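Local coordinates for extracellular solute-binding protein family 5 (Brucella melitensis, PDB 4ONY) that probably captures peptides or related solutes in the periplasm and delivers them to an ABC transporter for uptake, at residues A41-S46 / Y229-D234; S342-G347 / E445-L450; A370-L375 / L547-I552; P395-D398 / H402-V405; L532-R535 / D539-S542. All blocks are in the same frame, centred on the assembly; numbering follows the deposited sequence.

Interaction 1 of 5, residues A41-S46 / Y229-D234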
# COMPACT_ATOMS: atom_id res chain seq x y z
N ALA A 41 -14.62 -15.77 19.21
CA ALA A 41 -13.84 -16.65 18.36
C ALA A 41 -13.18 -17.73 19.21
O ALA A 41 -12.64 -17.46 20.24
CB ALA A 41 -12.79 -15.87 17.59
N PRO A 42 -13.19 -18.97 18.74
CA PRO A 42 -12.46 -20.04 19.40
C PRO A 42 -10.97 -19.70 19.48
O PRO A 42 -10.43 -19.05 18.57
CB PRO A 42 -12.64 -21.22 18.45
CG PRO A 42 -13.76 -20.87 17.59
CD PRO A 42 -13.90 -19.40 17.54
N LYS A 43 -10.33 -20.18 20.54
CA LYS A 43 -8.99 -19.78 20.90
C LYS A 43 -7.94 -20.91 20.82
O LYS A 43 -6.80 -20.69 21.19
CB LYS A 43 -9.01 -19.21 22.31
CG LYS A 43 -9.85 -17.93 22.46
CD LYS A 43 -9.26 -16.77 21.66
CE LYS A 43 -9.98 -15.45 21.89
NZ LYS A 43 -9.28 -14.32 21.18
N LYS A 44 -8.30 -22.08 20.30
CA LYS A 44 -7.38 -23.20 20.25
C LYS A 44 -7.00 -23.50 18.79
O LYS A 44 -7.85 -23.46 17.92
CB LYS A 44 -8.02 -24.44 20.88
N GLY A 45 -5.73 -23.83 18.54
CA GLY A 45 -5.32 -24.40 17.25
C GLY A 45 -4.39 -23.45 16.56
O GLY A 45 -4.24 -22.31 16.96
N SER A 46 -3.73 -23.94 15.51
CA SER A 46 -2.63 -23.22 14.92
C SER A 46 -2.90 -22.77 13.49
O SER A 46 -3.84 -23.25 12.84
CB SER A 46 -1.39 -24.13 14.97
OG SER A 46 -1.60 -25.22 14.11
N TYR A 229 5.69 -18.78 16.33
CA TYR A 229 5.17 -17.95 17.37
C TYR A 229 4.17 -18.76 18.23
O TYR A 229 3.32 -19.46 17.71
CB TYR A 229 4.42 -16.78 16.75
CG TYR A 229 5.31 -15.82 16.03
CD1 TYR A 229 5.95 -14.81 16.73
CD2 TYR A 229 5.51 -15.89 14.66
CE1 TYR A 229 6.77 -13.91 16.12
CE2 TYR A 229 6.33 -14.98 14.01
CZ TYR A 229 6.96 -13.98 14.76
OH TYR A 229 7.78 -13.03 14.19
N LYS A 230 4.28 -18.61 19.54
CA LYS A 230 3.32 -19.16 20.48
C LYS A 230 2.62 -18.02 21.24
O LYS A 230 3.27 -17.09 21.70
CB LYS A 230 4.01 -20.12 21.43
CG LYS A 230 4.02 -21.51 20.84
CD LYS A 230 4.77 -22.54 21.68
CE LYS A 230 5.29 -23.62 20.74
NZ LYS A 230 5.79 -24.79 21.52
N ARG A 231 1.31 -18.15 21.45
CA ARG A 231 0.57 -17.14 22.19
C ARG A 231 0.93 -17.17 23.65
O ARG A 231 0.98 -18.23 24.27
CB ARG A 231 -0.94 -17.32 22.01
CG ARG A 231 -1.78 -16.18 22.58
CD ARG A 231 -3.26 -16.33 22.23
NE ARG A 231 -3.79 -17.55 22.85
CZ ARG A 231 -4.73 -18.34 22.31
NH1 ARG A 231 -5.29 -18.04 21.15
NH2 ARG A 231 -5.10 -19.45 22.94
N ASN A 232 1.16 -16.01 24.23
CA ASN A 232 1.41 -15.93 25.67
C ASN A 232 0.08 -15.98 26.39
O ASN A 232 -0.70 -15.10 26.23
CB ASN A 232 2.09 -14.63 25.98
CG ASN A 232 2.30 -14.41 27.46
OD1 ASN A 232 2.09 -15.29 28.27
ND2 ASN A 232 2.77 -13.22 27.80
N PRO A 233 -0.18 -17.02 27.20
CA PRO A 233 -1.51 -17.03 27.84
C PRO A 233 -1.73 -15.88 28.81
O PRO A 233 -2.86 -15.58 29.13
CB PRO A 233 -1.56 -18.38 28.58
CG PRO A 233 -0.17 -18.89 28.59
CD PRO A 233 0.56 -18.27 27.44
N ASP A 234 -0.66 -15.26 29.29
CA ASP A 234 -0.78 -14.12 30.20
C ASP A 234 -0.66 -12.77 29.49
O ASP A 234 -0.38 -11.76 30.15
CB ASP A 234 0.32 -14.19 31.27
CG ASP A 234 -0.06 -13.50 32.56
OD1 ASP A 234 -1.25 -13.43 32.94
OD2 ASP A 234 0.85 -13.02 33.23

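Interaction 2 of 5, residues S342-G347 / E445-L450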
# COMPACT_ATOMS: atom_id res chain seq x y z
N SER A 342 -9.07 -11.07 -22.15
CA SER A 342 -9.69 -12.27 -22.66
C SER A 342 -8.65 -13.31 -23.07
O SER A 342 -8.79 -14.49 -22.74
CB SER A 342 -10.58 -11.91 -23.86
OG SER A 342 -11.16 -13.10 -24.33
N ASN A 343 -7.60 -12.87 -23.76
CA ASN A 343 -6.62 -13.77 -24.38
C ASN A 343 -5.42 -14.10 -23.55
O ASN A 343 -4.83 -15.13 -23.79
CB ASN A 343 -6.14 -13.20 -25.72
CG ASN A 343 -7.23 -13.20 -26.74
OD1 ASN A 343 -7.45 -14.22 -27.40
ND2 ASN A 343 -7.98 -12.10 -26.85
N LEU A 344 -5.02 -13.23 -22.63
CA LEU A 344 -3.83 -13.45 -21.81
C LEU A 344 -4.13 -13.78 -20.34
O LEU A 344 -3.35 -14.47 -19.69
CB LEU A 344 -2.96 -12.19 -21.83
CG LEU A 344 -2.59 -11.56 -23.20
CD1 LEU A 344 -1.64 -10.38 -22.99
CD2 LEU A 344 -1.94 -12.57 -24.11
N PHE A 345 -5.26 -13.28 -19.82
CA PHE A 345 -5.52 -13.26 -18.37
C PHE A 345 -6.84 -13.93 -17.96
O PHE A 345 -7.31 -13.72 -16.85
CB PHE A 345 -5.50 -11.79 -17.87
CG PHE A 345 -4.22 -11.07 -18.20
CD1 PHE A 345 -2.98 -11.65 -17.94
CD2 PHE A 345 -4.26 -9.81 -18.80
CE1 PHE A 345 -1.80 -11.00 -18.25
CE2 PHE A 345 -3.07 -9.13 -19.08
CZ PHE A 345 -1.85 -9.72 -18.81
N ALA A 346 -7.40 -14.74 -18.84
CA ALA A 346 -8.58 -15.56 -18.57
C ALA A 346 -9.74 -14.70 -18.03
O ALA A 346 -10.54 -15.17 -17.22
CB ALA A 346 -8.24 -16.69 -17.60
N GLY A 347 -9.80 -13.43 -18.44
CA GLY A 347 -10.87 -12.56 -18.03
C GLY A 347 -10.85 -12.11 -16.58
O GLY A 347 -11.81 -11.50 -16.13
N GLU A 445 6.18 -8.37 -18.39
CA GLU A 445 6.15 -7.03 -18.97
C GLU A 445 6.26 -7.07 -20.51
O GLU A 445 5.53 -6.38 -21.24
CB GLU A 445 7.23 -6.15 -18.35
CG GLU A 445 6.97 -5.83 -16.89
CD GLU A 445 7.77 -4.66 -16.38
OE1 GLU A 445 7.53 -4.27 -15.23
OE2 GLU A 445 8.63 -4.12 -17.09
N GLU A 446 7.12 -7.92 -21.02
CA GLU A 446 7.20 -8.10 -22.44
C GLU A 446 5.92 -8.51 -23.09
O GLU A 446 5.59 -8.00 -24.17
CB GLU A 446 8.17 -9.22 -22.79
CG GLU A 446 9.51 -8.73 -23.19
CD GLU A 446 10.28 -9.87 -23.78
OE1 GLU A 446 10.30 -9.97 -25.06
OE2 GLU A 446 10.79 -10.67 -22.96
N LYS A 447 5.21 -9.43 -22.45
CA LYS A 447 3.99 -9.93 -23.02
C LYS A 447 2.96 -8.81 -23.20
O LYS A 447 2.34 -8.70 -24.26
CB LYS A 447 3.41 -11.03 -22.16
CG LYS A 447 2.17 -11.65 -22.77
CD LYS A 447 1.42 -12.50 -21.74
CE LYS A 447 2.19 -13.74 -21.34
NZ LYS A 447 1.52 -14.40 -20.17
N ILE A 448 2.80 -7.96 -22.19
CA ILE A 448 1.83 -6.86 -22.30
C ILE A 448 2.33 -5.74 -23.23
O ILE A 448 1.55 -5.13 -23.96
CB ILE A 448 1.38 -6.34 -20.92
CG1 ILE A 448 0.12 -5.53 -21.03
CG2 ILE A 448 2.41 -5.50 -20.21
CD1 ILE A 448 -1.06 -6.35 -21.51
N ALA A 449 3.62 -5.52 -23.26
CA ALA A 449 4.20 -4.53 -24.16
C ALA A 449 4.02 -4.96 -25.63
O ALA A 449 3.73 -4.14 -26.50
CB ALA A 449 5.66 -4.33 -23.86
N LEU A 450 4.19 -6.26 -25.88
CA LEU A 450 3.97 -6.84 -27.19
C LEU A 450 2.55 -6.60 -27.64
O LEU A 450 2.33 -6.30 -28.78
CB LEU A 450 4.26 -8.35 -27.21
CG LEU A 450 5.76 -8.69 -27.30
CD1 LEU A 450 6.03 -10.15 -26.90
CD2 LEU A 450 6.30 -8.44 -28.72

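Interaction 3 of 5, residues A370-L375 / L547-I552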
# COMPACT_ATOMS: atom_id res chain seq x y z
N ALA A 370 -18.31 21.08 -5.34
CA ALA A 370 -18.08 22.51 -5.24
C ALA A 370 -16.67 22.83 -4.76
O ALA A 370 -16.04 23.75 -5.26
CB ALA A 370 -19.10 23.17 -4.31
N ARG A 371 -16.17 22.06 -3.81
CA ARG A 371 -14.81 22.27 -3.33
C ARG A 371 -13.75 21.99 -4.43
O ARG A 371 -12.81 22.77 -4.59
CB ARG A 371 -14.55 21.41 -2.08
CG ARG A 371 -13.15 21.49 -1.52
CD ARG A 371 -12.77 22.89 -1.09
NE ARG A 371 -11.46 22.93 -0.45
CZ ARG A 371 -10.64 23.99 -0.41
NH1 ARG A 371 -10.97 25.15 -0.97
NH2 ARG A 371 -9.44 23.88 0.18
N GLU A 372 -13.89 20.89 -5.17
CA GLU A 372 -12.97 20.60 -6.29
C GLU A 372 -12.98 21.73 -7.33
O GLU A 372 -11.91 22.17 -7.78
CB GLU A 372 -13.36 19.31 -7.00
CG GLU A 372 -13.26 18.02 -6.18
CD GLU A 372 -13.46 16.80 -7.08
OE1 GLU A 372 -12.51 16.53 -7.87
OE2 GLU A 372 -14.59 16.21 -7.08
N ARG A 373 -14.15 22.21 -7.69
CA ARG A 373 -14.26 23.27 -8.68
C ARG A 373 -13.61 24.57 -8.19
O ARG A 373 -12.94 25.26 -8.96
CB ARG A 373 -15.71 23.47 -9.12
CG ARG A 373 -16.21 22.31 -10.00
CD ARG A 373 -17.68 22.43 -10.37
NE ARG A 373 -18.14 21.16 -10.97
CZ ARG A 373 -18.04 20.85 -12.26
NH1 ARG A 373 -17.53 21.74 -13.13
NH2 ARG A 373 -18.47 19.69 -12.68
N GLU A 374 -13.78 24.86 -6.90
CA GLU A 374 -13.09 26.00 -6.26
C GLU A 374 -11.57 25.83 -6.33
O GLU A 374 -10.87 26.74 -6.73
CB GLU A 374 -13.56 26.11 -4.82
CG GLU A 374 -12.91 27.22 -4.04
CD GLU A 374 -13.37 27.31 -2.60
OE1 GLU A 374 -13.46 26.31 -1.84
OE2 GLU A 374 -13.62 28.44 -2.19
N LEU A 375 -11.08 24.64 -6.02
CA LEU A 375 -9.66 24.36 -6.03
C LEU A 375 -9.05 24.45 -7.44
O LEU A 375 -7.93 24.89 -7.59
CB LEU A 375 -9.38 22.95 -5.49
CG LEU A 375 -9.50 22.78 -3.98
CD1 LEU A 375 -9.43 21.30 -3.61
CD2 LEU A 375 -8.41 23.58 -3.24
N LEU A 547 -6.84 16.01 -7.39
CA LEU A 547 -5.52 15.54 -7.82
C LEU A 547 -5.69 14.46 -8.88
O LEU A 547 -5.08 14.52 -9.95
CB LEU A 547 -4.66 15.03 -6.65
CG LEU A 547 -3.25 14.49 -7.00
CD1 LEU A 547 -2.40 15.51 -7.76
CD2 LEU A 547 -2.48 14.09 -5.76
N ASP A 548 -6.56 13.48 -8.60
CA ASP A 548 -6.84 12.40 -9.53
C ASP A 548 -7.23 12.96 -10.91
O ASP A 548 -6.71 12.51 -11.95
CB ASP A 548 -7.92 11.47 -8.96
CG ASP A 548 -8.05 10.17 -9.72
OD1 ASP A 548 -7.03 9.57 -10.04
OD2 ASP A 548 -9.19 9.68 -9.91
N ARG A 549 -8.10 13.96 -10.91
CA ARG A 549 -8.63 14.53 -12.16
C ARG A 549 -7.52 15.17 -12.98
O ARG A 549 -7.46 15.00 -14.19
CB ARG A 549 -9.72 15.56 -11.91
CG ARG A 549 -11.00 15.00 -11.31
CD ARG A 549 -12.10 16.05 -11.19
NE ARG A 549 -13.07 15.64 -10.18
CZ ARG A 549 -14.07 14.77 -10.38
NH1 ARG A 549 -14.33 14.24 -11.58
NH2 ARG A 549 -14.78 14.41 -9.33
N VAL A 550 -6.61 15.85 -12.29
CA VAL A 550 -5.51 16.49 -12.98
C VAL A 550 -4.54 15.47 -13.59
O VAL A 550 -4.04 15.66 -14.72
CB VAL A 550 -4.74 17.45 -12.04
CG1 VAL A 550 -3.51 18.01 -12.77
CG2 VAL A 550 -5.65 18.56 -11.52
N LEU A 551 -4.26 14.40 -12.83
CA LEU A 551 -3.33 13.40 -13.24
C LEU A 551 -3.86 12.58 -14.43
O LEU A 551 -3.13 12.35 -15.41
CB LEU A 551 -2.98 12.48 -12.07
CG LEU A 551 -2.20 13.06 -10.91
CD1 LEU A 551 -2.08 12.04 -9.77
CD2 LEU A 551 -0.80 13.51 -11.34
N ILE A 552 -5.12 12.20 -14.36
CA ILE A 552 -5.79 11.54 -15.48
C ILE A 552 -5.76 12.43 -16.74
O ILE A 552 -5.53 11.93 -17.85
CB ILE A 552 -7.24 11.19 -15.16
CG1 ILE A 552 -7.31 10.09 -14.10
CG2 ILE A 552 -7.99 10.74 -16.43
CD1 ILE A 552 -8.66 10.00 -13.40

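Interaction 4 of 5, residues P395-D398 / H402-V405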
# COMPACT_ATOMS: atom_id res chain seq x y z
N PRO A 395 -11.22 3.79 -23.23
CA PRO A 395 -11.98 2.99 -24.20
C PRO A 395 -12.23 1.55 -23.79
O PRO A 395 -11.33 0.88 -23.25
CB PRO A 395 -11.09 2.98 -25.45
CG PRO A 395 -10.08 4.00 -25.24
CD PRO A 395 -9.94 4.26 -23.78
N VAL A 396 -13.45 1.07 -24.06
CA VAL A 396 -13.79 -0.35 -23.98
C VAL A 396 -13.94 -0.82 -25.42
O VAL A 396 -14.77 -0.31 -26.16
CB VAL A 396 -15.09 -0.55 -23.19
CG1 VAL A 396 -15.56 -2.01 -23.21
CG2 VAL A 396 -14.95 -0.03 -21.73
N THR A 397 -13.11 -1.76 -25.86
CA THR A 397 -13.17 -2.23 -27.25
C THR A 397 -14.12 -3.41 -27.37
O THR A 397 -14.65 -3.89 -26.37
CB THR A 397 -11.81 -2.74 -27.74
OG1 THR A 397 -11.46 -3.93 -27.03
CG2 THR A 397 -10.73 -1.68 -27.53
N ASP A 398 -14.25 -3.91 -28.60
CA ASP A 398 -14.98 -5.12 -28.86
C ASP A 398 -14.15 -6.37 -28.53
O ASP A 398 -14.58 -7.47 -28.80
CB ASP A 398 -15.45 -5.16 -30.35
CG ASP A 398 -14.28 -5.09 -31.36
OD1 ASP A 398 -13.08 -5.16 -30.96
OD2 ASP A 398 -14.57 -4.94 -32.58
N HIS A 402 -8.25 -5.22 -32.80
CA HIS A 402 -8.17 -4.25 -33.92
C HIS A 402 -9.45 -3.48 -34.05
O HIS A 402 -10.05 -3.45 -35.09
CB HIS A 402 -7.85 -4.95 -35.27
CG HIS A 402 -8.61 -6.22 -35.51
ND1 HIS A 402 -9.88 -6.25 -36.05
CD2 HIS A 402 -8.28 -7.52 -35.27
CE1 HIS A 402 -10.31 -7.50 -36.13
NE2 HIS A 402 -9.36 -8.30 -35.66
N ASP A 403 -9.89 -2.84 -32.99
CA ASP A 403 -11.14 -2.10 -33.00
C ASP A 403 -10.89 -0.71 -33.64
O ASP A 403 -10.06 0.07 -33.15
CB ASP A 403 -11.61 -1.97 -31.55
CG ASP A 403 -13.03 -1.42 -31.42
OD1 ASP A 403 -13.44 -0.60 -32.27
OD2 ASP A 403 -13.71 -1.81 -30.44
N ARG A 404 -11.65 -0.39 -34.67
CA ARG A 404 -11.47 0.82 -35.45
C ARG A 404 -11.89 2.08 -34.68
O ARG A 404 -11.39 3.16 -34.98
CB ARG A 404 -12.24 0.76 -36.79
N VAL A 405 -12.75 1.94 -33.66
CA VAL A 405 -13.25 3.11 -32.97
C VAL A 405 -12.16 3.91 -32.17
O VAL A 405 -11.96 5.08 -32.45
CB VAL A 405 -14.52 2.78 -32.14
CG1 VAL A 405 -14.93 3.90 -31.18
CG2 VAL A 405 -15.68 2.45 -33.11
O HOH W 1 -12.77 -4.94 -34.61

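Interaction 5 of 5, residues L532-R535 / D539-S542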
# COMPACT_ATOMS: atom_id res chain seq x y z
N LEU A 532 -2.95 18.06 1.71
CA LEU A 532 -2.21 18.19 2.94
C LEU A 532 -2.81 19.23 3.91
O LEU A 532 -2.66 19.07 5.07
CB LEU A 532 -0.75 18.50 2.66
CG LEU A 532 0.04 17.41 1.96
CD1 LEU A 532 1.41 17.90 1.50
CD2 LEU A 532 0.24 16.24 2.91
N ALA A 533 -3.44 20.28 3.40
CA ALA A 533 -4.07 21.31 4.24
C ALA A 533 -5.39 20.84 4.82
O ALA A 533 -5.84 21.38 5.81
CB ALA A 533 -4.28 22.62 3.44
N ALA A 534 -6.01 19.83 4.24
CA ALA A 534 -7.36 19.40 4.60
C ALA A 534 -7.39 18.92 6.04
O ALA A 534 -6.53 18.20 6.45
CB ALA A 534 -7.84 18.27 3.70
N ARG A 535 -8.36 19.38 6.79
CA ARG A 535 -8.51 18.99 8.18
C ARG A 535 -9.72 18.14 8.48
O ARG A 535 -9.91 17.70 9.63
CB ARG A 535 -8.57 20.25 9.04
CG ARG A 535 -7.23 20.98 9.02
CD ARG A 535 -7.01 21.65 10.34
NE ARG A 535 -5.89 22.55 10.32
CZ ARG A 535 -5.55 23.27 11.37
NH1 ARG A 535 -6.25 23.19 12.50
NH2 ARG A 535 -4.51 24.07 11.30
N ASP A 539 -13.25 17.57 2.95
CA ASP A 539 -12.28 18.37 2.23
C ASP A 539 -11.14 17.55 1.68
O ASP A 539 -10.64 17.87 0.61
CB ASP A 539 -11.69 19.47 3.10
CG ASP A 539 -12.70 20.54 3.43
OD1 ASP A 539 -13.81 20.49 2.85
OD2 ASP A 539 -12.35 21.41 4.25
N PHE A 540 -10.72 16.53 2.42
CA PHE A 540 -9.63 15.68 2.00
C PHE A 540 -10.04 14.87 0.76
O PHE A 540 -9.28 14.80 -0.23
CB PHE A 540 -9.19 14.79 3.15
CG PHE A 540 -8.03 13.89 2.82
CD1 PHE A 540 -6.75 14.41 2.70
CD2 PHE A 540 -8.21 12.54 2.62
CE1 PHE A 540 -5.66 13.60 2.41
CE2 PHE A 540 -7.11 11.70 2.36
CZ PHE A 540 -5.84 12.23 2.23
N VAL A 541 -11.19 14.23 0.82
CA VAL A 541 -11.68 13.46 -0.30
C VAL A 541 -11.80 14.35 -1.55
O VAL A 541 -11.45 13.94 -2.66
CB VAL A 541 -13.01 12.77 0.02
CG1 VAL A 541 -13.63 12.16 -1.25
CG2 VAL A 541 -12.82 11.67 1.07
N SER A 542 -12.30 15.56 -1.36
CA SER A 542 -12.45 16.45 -2.48
C SER A 542 -11.08 16.78 -3.09
O SER A 542 -10.91 16.77 -4.31
CB SER A 542 -13.15 17.72 -2.04
OG SER A 542 -14.51 17.44 -1.76
O HOH W 2 -10.29 21.34 5.87

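Interaction 1 of 5, residues A41-S46 / Y229-D234
The guanidinium group of Arg231 presents its edge, not a face, to the backbone carbonyl of Lys43, and the carbonyl carbon and oxygen both lie close to its plane. Arg231 grips this single main-chain oxygen end-on, with NH1 and NH2 both directed to it. The contact joins the end of strand 226-231 to the loop that leads into strand 46-52, both strands belonging to the same four-stranded mixed sheet.

Two donors converge on the one acceptor. Arg231 NH2 lies 2.7 Å from Lys43 O with an N-H...O angle of 154°, while Arg231 NH1 is 3.1 Å from Lys43 O at a more bent 137°. The shorter and straighter NH2 bond is probably the stronger of the two, and the shared, in-plane geometry limits rotation of the guanidinium. Arg231 gets there with CG anti to its backbone N, followed by a bend about the CG-CD bond (chi3 63°) that swings the terminal group toward the loop.

The two side chains run at roughly a right angle. CB of Lys43 passes 4.0 Å from NH2 of Arg231, but the Lys43 ammonium turns aside to hydrogen-bond Asn248 OD1, leaving Lys43 NZ 5.5 Å from Arg231 NH1. Carbonyl oxygen of Asn247 takes a further hydrogen bond from NH1, so the arginine links two loops at a surface contact. Both Gly45 and Arg231 make backbone bonds to Asp250, just ahead of strand 251-257, which lies between their two strands.

Just past the strand, Asn232 forms an Asx turn, its OD1 accepting from Asp234 N at 2.9 Å, with the donor well above the amide carbonyl plane.

Interaction 2 of 5, residues S342-G347 / E445-L450
Lys447 and Ile448, which receive Leu344 and Phe345, sit on a helical turn held by main-chain bonds, the shortest of them Leu450 N to Glu446 O at 2.8 Å. Across the contact itself the evidence is for carbon packing. The nearest approach is Leu344 CD1 to Lys447 CD, 3.9 Å, and the other leucine methyl, CD2 of Leu344, lies 4.1 Å from the same Lys447 CD. Both methyls thus rest against the aliphatic middle of the lysine, and the two side chains slide past one another in opposite directions. Lys447 starts with CG anti to its backbone N (chi1 -176°) and bends about CG-CD (chi3 -68°), which lays its methylenes against the leucine before the chain turns aside.

Ile448 makes the second apolar contact. Its CD1 reaches the rim of the Phe345 ring, 4.2 Å from CE2, staying near the ring plane, and also comes within 4.3 Å of Leu344 CD1.

In fold terms, helix 443-458 is the connection of a beta-alpha-beta crossover between the neighbouring parallel strands 435-440 and 462-467 of the six-stranded mixed sheet. Ala449 and Leu450 pack on Ile465 of that sheet, while Lys447 and Ile448 meet the closing turn of helix 337-344, which loses helical backbone angles at Phe345.

One face of the Phe345 ring is occupied by its own neighbour: Leu344 CB stands 3.8 Å above the plane, over the centre. Tyr349 meets the same ring edge-to-face, and Tyr561 meets it at an inclined angle. Ile448 further touches Ala340, one helical turn before Leu344.

Interaction 3 of 5, residues A370-L375 / L547-I552
Glu372 and Arg549 form a side-on, bidentate salt bridge, each carboxylate oxygen taking its own nitrogen. Arg549 NE lies 2.5 Å from Glu372 OE1 with a nearly straight N-H...O angle of 167°; that spacing is short, and at this resolution its exact value should not be pressed. The second bond, Arg549 NH2 to Glu372 OE2, measures 2.9 Å and uses the syn lone pair of OE2. OE1 is also met on its syn side, within the guanidinium plane but off the carboxylate plane. The two planes are turned 35° apart, so the pairing is twisted and not coplanar.

Both residues are buried, and the paired bonds meet the needs of charge where solvent is scarce, which would be expected to keep the glutamate ionised. Arg549 has further partners: NH1 hydrogen-bonds the carbonyl oxygens of Val387 and Arg366. Its chain is extended from CG to NE and meets the glutamate at about a right angle, presenting the NE edge to the carboxylate.

Working outward, Arg371 makes a second salt bridge, this one inside its own helix, with NH1 2.9 Å from Glu374 OE1. Leu375 CD2 sits 3.5 Å above one face of the Arg371 guanidinium, offset toward its rim.

Asp369, directly ahead of helix 370-376, accepts from Glu372 N. This short helix lies against helix 537-553, where Glu372 also packs on Arg545 and Ala546, while Leu375 touches Ala530 of helix 522-533. From the other segment, Leu547 reaches Met527 and Leu531 of helix 522-533, and Leu551 meets Trp503 of helix 499-503.

Interaction 4 of 5, residues P395-D398 / H402-V405
Two torsions bring the carboxylates of Asp398 and Asp403 close together. Asp403 has CG anti to its backbone N (chi1 -170°), sending the carboxylate out toward loop 395-398. In Asp398, CG is instead wedged between the backbone N and the carbonyl carbon (chi1 59°), which turns its carboxylate to the side where Asp403 OD2 lies. The two carboxylate planes are inclined by 35°.

Asp403 divides its oxygens between two backbone N-H groups. OD2 accepts from Asp398 N at 2.8 Å and OD1 from Val405 N at 3.0 Å, both being approached on the anti side. The second bond makes Asp403 the N-cap of helix 404-416, where it occupies the position right before the first turn. A single carboxylate therefore caps the helix and ties the preceding loop to it, five residues ahead of the cap.

The helix N terminus and these two amides would help to stabilise negative charge, which matters because Asp398 OD1 comes within 3.4 Å of Asp403 OD2, two acceptors with no bond between them. Asp398 OD1 is hydrogen-bonded to Ser400 OG, and its OD2 accepts a hydrogen bond from a water at 2.7 Å that also donates to the backbone O of His402.

Thr397 contributes contact through carbon: its CA lies 3.3 Å from Asp403 OD2, and its side chain passes the aspartate in the opposite direction. The hydroxyl OG1 pairs with Asp336 OD1 and with Gly399 N, the latter making an ST turn. Glu338 OE1 bonds Thr397 N, so the loop is also fastened to the start of helix 337-344 at this exposed corner of the protein.

Interaction 5 of 5, residues L532-R535 / D539-S542
Phe540 meets Ala534 from its very first side-chain carbon: CB lies 3.8 Å from Ala534 CB. The next step, CG, stands anti to the backbone N (chi1 -179°), and the ring leaves so that its edge is turned to the alanine methyl, with CD1 of Phe540 4.1 Å from Ala534 CB and that methyl near the ring plane. Beyond this edge the ring passes to other partners; it packs on Pro495 and meets the His22 ring at a shallow angle.

The methyl of Ala534 in turn rests on the helix backbone. Its CB is 3.6 Å from Phe540 CA and 3.9 Å from Asp539 C, and the Asp539 side chain adds its own CB at 4.1 Å. Ala534 is thus a small buried residue whose methyl is set against the first turn of helix 537-553, just where helix 522-533 stops. The two helices follow one another through a short turn, and their CA atoms approach to 5.1 Å at Ala534 and Phe540. Asn536, right before the second helix, accepts from Asp539 N through OD1, in the manner of an N-cap.

On the polar flank one water completes the turn. It accepts from Arg535 N at 2.9 Å and donates to Asp539 OD2 at 2.6 Å. The Arg535 side chain leads away to a salt bridge with Glu111.

The chemistry is accordingly divided: direct contact is packing, through the Ala534 methyl lying against the backbone and CB of Phe540, its amide N included, while the polar groups Arg535 N and Asp539 OD2 are joined through a bridging water and not directly.

How the interactions relate
Interaction 1 closes a long loop, joining the lead-in to strand 46-52 to the end of strand 226-231 at the four-stranded mixed sheet, before the other contacts begin. Interaction 2 then opens at 342-347 and closes at 445-450, tying two helices beside the six-stranded sheet. Its loop crosses that of interaction 3, which runs from 370-375 to 547-552. Interaction 4, a short local closure at 395-398 and 402-405, nests inside both, its centre about 16 Å from that of interaction 2. Interaction 5 nests only in interaction 3; the two share helix 537-553 and touch, with Glu372 CG 3.2 Å from Ser542 O. Interaction 1 lies farthest from interaction 4, about 55 Å between centres.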